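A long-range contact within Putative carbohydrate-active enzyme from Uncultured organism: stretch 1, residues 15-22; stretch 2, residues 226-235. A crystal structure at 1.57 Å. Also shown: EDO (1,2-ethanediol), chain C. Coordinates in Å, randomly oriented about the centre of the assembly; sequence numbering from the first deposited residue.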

# COMPACT_ATOMS: atom_id res chain seq x y z
N SER A 15 -4.51 -10.61 -9.95
CA SER A 15 -5.54 -9.85 -10.65
C SER A 15 -6.79 -9.71 -9.78
O SER A 15 -6.85 -10.25 -8.67
N VAL A 16 -7.77 -8.96 -10.26
CA VAL A 16 -9.03 -8.75 -9.53
C VAL A 16 -10.18 -9.49 -10.20
O VAL A 16 -10.40 -9.32 -11.40
N GLN A 17 -10.88 -10.32 -9.43
CA GLN A 17 -12.09 -11.02 -9.89
C GLN A 17 -13.24 -10.70 -8.94
O GLN A 17 -13.27 -11.15 -7.80
N GLY A 18 -14.19 -9.89 -9.42
CA GLY A 18 -15.26 -9.40 -8.57
C GLY A 18 -14.70 -8.61 -7.41
O GLY A 18 -13.90 -7.68 -7.60
N THR A 19 -15.07 -9.00 -6.20
CA THR A 19 -14.60 -8.29 -5.02
C THR A 19 -13.30 -8.83 -4.46
O THR A 19 -12.84 -8.35 -3.40
N GLN A 20 -12.70 -9.80 -5.15
CA GLN A 20 -11.56 -10.54 -4.61
C GLN A 20 -10.31 -10.44 -5.46
O GLN A 20 -10.34 -10.65 -6.68
N MET A 21 -9.18 -10.16 -4.81
CA MET A 21 -7.88 -10.26 -5.44
C MET A 21 -7.47 -11.75 -5.47
O MET A 21 -7.57 -12.44 -4.46
N VAL A 22 -7.05 -12.24 -6.64
CA VAL A 22 -6.68 -13.64 -6.83
C VAL A 22 -5.27 -13.81 -7.40
O VAL A 22 -4.72 -12.90 -8.00
N ALA A 226 -19.79 -0.92 0.03
CA ALA A 226 -18.97 -1.04 -1.18
C ALA A 226 -18.77 -2.48 -1.63
O ALA A 226 -18.85 -2.78 -2.83
N ILE A 227 -18.49 -3.37 -0.70
CA ILE A 227 -18.35 -4.78 -1.01
C ILE A 227 -19.65 -5.36 -1.59
O ILE A 227 -19.63 -6.08 -2.59
N ASN A 228 -20.78 -5.02 -0.98
CA ASN A 228 -22.06 -5.52 -1.46
C ASN A 228 -22.41 -5.01 -2.84
O ASN A 228 -23.11 -5.70 -3.62
N LYS A 229 -21.90 -3.83 -3.19
CA LYS A 229 -22.08 -3.26 -4.52
C LYS A 229 -20.98 -3.68 -5.54
O LYS A 229 -20.94 -3.16 -6.66
N GLY A 230 -20.09 -4.58 -5.12
CA GLY A 230 -19.17 -5.24 -6.02
C GLY A 230 -17.75 -4.72 -6.10
O GLY A 230 -17.03 -5.14 -7.01
N LEU A 231 -17.33 -3.84 -5.18
CA LEU A 231 -15.95 -3.32 -5.20
C LEU A 231 -14.98 -4.21 -4.41
O LEU A 231 -15.32 -4.76 -3.37
N ALA A 232 -13.77 -4.33 -4.94
CA ALA A 232 -12.67 -5.02 -4.27
C ALA A 232 -11.88 -3.98 -3.49
O ALA A 232 -11.43 -2.99 -4.08
N LEU A 233 -11.76 -4.17 -2.18
CA LEU A 233 -11.13 -3.19 -1.29
C LEU A 233 -9.73 -3.65 -0.90
O LEU A 233 -9.48 -4.85 -0.74
N PHE A 234 -8.81 -2.70 -0.72
CA PHE A 234 -7.45 -3.00 -0.28
C PHE A 234 -7.10 -2.04 0.85
O PHE A 234 -7.16 -0.84 0.65
N VAL A 235 -6.74 -2.55 2.04
CA VAL A 235 -6.32 -1.63 3.11
C VAL A 235 -4.82 -1.33 2.93
O VAL A 235 -3.97 -2.01 3.51

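Two segments more than 200 residues apart in sequence meet here across a small interface, 301 Å² summed over both sides. Stretch 1 is a β-hairpin whose strands, 15-17 and 20-22, are joined by a type II' turn from Gln17 to Gln20; stretch 2 leaves a helix, passes through a short loop and enters a strand. The contact centres on Thr19 at the hairpin tip and Ala232 in the other segment, whose CA atoms lie 3.9 Å apart. No direct hydrogen bond links the stretches; they meet through van der Waals packing, and a water and a bound 1,2-ethanediol bridge backbone groups.

Thr19 contributes the most covered surface. Its CA-to-CB bond runs sideways to stretch 2, and with chi1 in the p rotamer (61°) its methyl is placed against the end of the helix and the loop that follows. There Thr19 CG2 lies 3.5 Å from Leu231 O, 3.6 Å from Gly230 C and 3.6 Å from Ile227 O, so the methyl rests mainly against backbone. The Ile227 side chain (chi1 m, chi2 t) adds a looser contact, with its CG2 4.4 Å from Thr19 CG2. The loop surface is itself held in shape by backbone hydrogen bonds, from Gly230 N to Ile227 O (3.0 Å) and from Leu231 N to Ala226 O (3.0 Å). Gly230 has a positive phi, and a side chain at its backbone angles would be jammed against the preceding carbonyl oxygen.

Ala232 is the counterpart on stretch 2. Its short side chain, also directed sideways, allows the hairpin backbone to come close: Ala232 CB is 3.4 Å from Thr19 O and 3.7 Å from Gly18 O. The same methyl meets Val16, which points toward stretch 2 in the t rotamer and brings Val16 CG1 to 3.7 Å from Ala232 CB. A CA-H...O contact, 3.4 Å from Ala232 CA to Thr19 O, accompanies this close approach of the two stretches.

Farther along the strands, Met21 and Phe234 form a second apolar contact. Met21 points toward stretch 2 with chi1 and chi2 both t and chi3 p, whereas Phe234 starts out sideways and, with chi1 t, brings the end of its ring nearer. Met21 SD lies 3.9 Å from Phe234 CE2 and approaches the ring obliquely. Gln20, between Thr19 and Met21, points away; its NE2 donates to Met21 O (3.0 Å) within the hairpin.

Polar backbone groups are joined indirectly. Water 1 donates to Thr19 O (3.1 Å from the water O) and to Leu231 O (3.3 Å from the water O), and accepts from Leu233 N (3.1 Å to the water O). A 1,2-ethanediol molecule, probably from the crystallisation liquor, makes a second bridge: EDO O1 donates to Gly18 O at 2.7 Å, while Ala232 N donates to EDO O2 at 2.9 Å with a nearly linear angle of 174°. Val16 CG1 also borders this ligand, 3.3 Å from EDO O1.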

# COMPACT_ATOMS: atom_id res chain seq x y z
CB SER A 15 -5.88 -10.52 -11.99
OG SER A 15 -6.47 -11.78 -11.78
CB VAL A 16 -9.37 -7.24 -9.45
CG1 VAL A 16 -10.51 -6.99 -8.48
CG2 VAL A 16 -8.14 -6.45 -9.03
CB GLN A 17 -11.88 -12.53 -9.95
CG GLN A 17 -11.03 -13.01 -11.13
CD GLN A 17 -10.96 -14.54 -11.22
OE1 GLN A 17 -11.57 -15.25 -10.41
NE2 GLN A 17 -10.24 -15.04 -12.21
CB THR A 19 -15.62 -8.35 -3.87
OG1 THR A 19 -15.82 -9.73 -3.51
CG2 THR A 19 -16.94 -7.70 -4.29
CB GLN A 20 -11.92 -12.01 -4.45
CG GLN A 20 -10.81 -12.84 -3.81
CD GLN A 20 -10.58 -12.45 -2.35
OE1 GLN A 20 -11.52 -12.48 -1.55
NE2 GLN A 20 -9.34 -12.06 -2.01
CB MET A 21 -6.86 -9.40 -4.68
CG MET A 21 -5.49 -9.30 -5.36
SD MET A 21 -4.35 -8.16 -4.50
CE MET A 21 -4.00 -9.08 -2.99
CB VAL A 22 -7.69 -14.35 -7.79
CG1 VAL A 22 -9.07 -14.38 -7.18
CG2 VAL A 22 -7.74 -13.70 -9.15
CB ALA A 226 -17.60 -0.38 -0.96
CB ILE A 227 -17.94 -5.59 0.24
CG1 ILE A 227 -16.55 -5.15 0.72
CG2 ILE A 227 -17.98 -7.12 -0.07
CD1 ILE A 227 -16.18 -5.69 2.09
CB ASN A 228 -23.16 -5.17 -0.45
CG ASN A 228 -23.06 -5.98 0.84
OD1 ASN A 228 -22.42 -7.05 0.89
ND2 ASN A 228 -23.70 -5.51 1.87
CB LYS A 229 -22.14 -1.74 -4.42
CG LYS A 229 -23.42 -1.28 -3.69
CD LYS A 229 -23.60 0.22 -3.72
CE LYS A 229 -23.92 0.73 -5.12
NZ LYS A 229 -25.20 0.19 -5.66
CB LEU A 231 -15.87 -1.90 -4.63
CG LEU A 231 -16.73 -0.81 -5.28
CD1 LEU A 231 -16.24 0.56 -4.91
CD2 LEU A 231 -16.77 -0.97 -6.78
CB ALA A 232 -11.77 -5.71 -5.29
CB LEU A 233 -11.95 -2.97 -0.04
CG LEU A 233 -13.41 -2.57 -0.23
CD1 LEU A 233 -14.01 -2.32 1.15
CD2 LEU A 233 -13.56 -1.35 -1.14
CB PHE A 234 -6.46 -2.83 -1.45
CG PHE A 234 -5.14 -3.57 -1.31
CD1 PHE A 234 -4.30 -3.38 -0.23
CD2 PHE A 234 -4.73 -4.47 -2.30
CE1 PHE A 234 -3.07 -4.07 -0.14
CE2 PHE A 234 -3.51 -5.16 -2.21
CZ PHE A 234 -2.69 -4.96 -1.12
CB VAL A 235 -6.67 -2.20 4.50
CG1 VAL A 235 -6.13 -1.32 5.63
CG2 VAL A 235 -8.19 -2.30 4.64
C1 EDO C . -14.45 -4.86 -8.85
O1 EDO C . -13.42 -5.70 -9.38
C2 EDO C . -13.92 -3.44 -8.75
O2 EDO C . -13.12 -3.30 -7.57
O HOH W 1 -13.55 -6.42 -1.14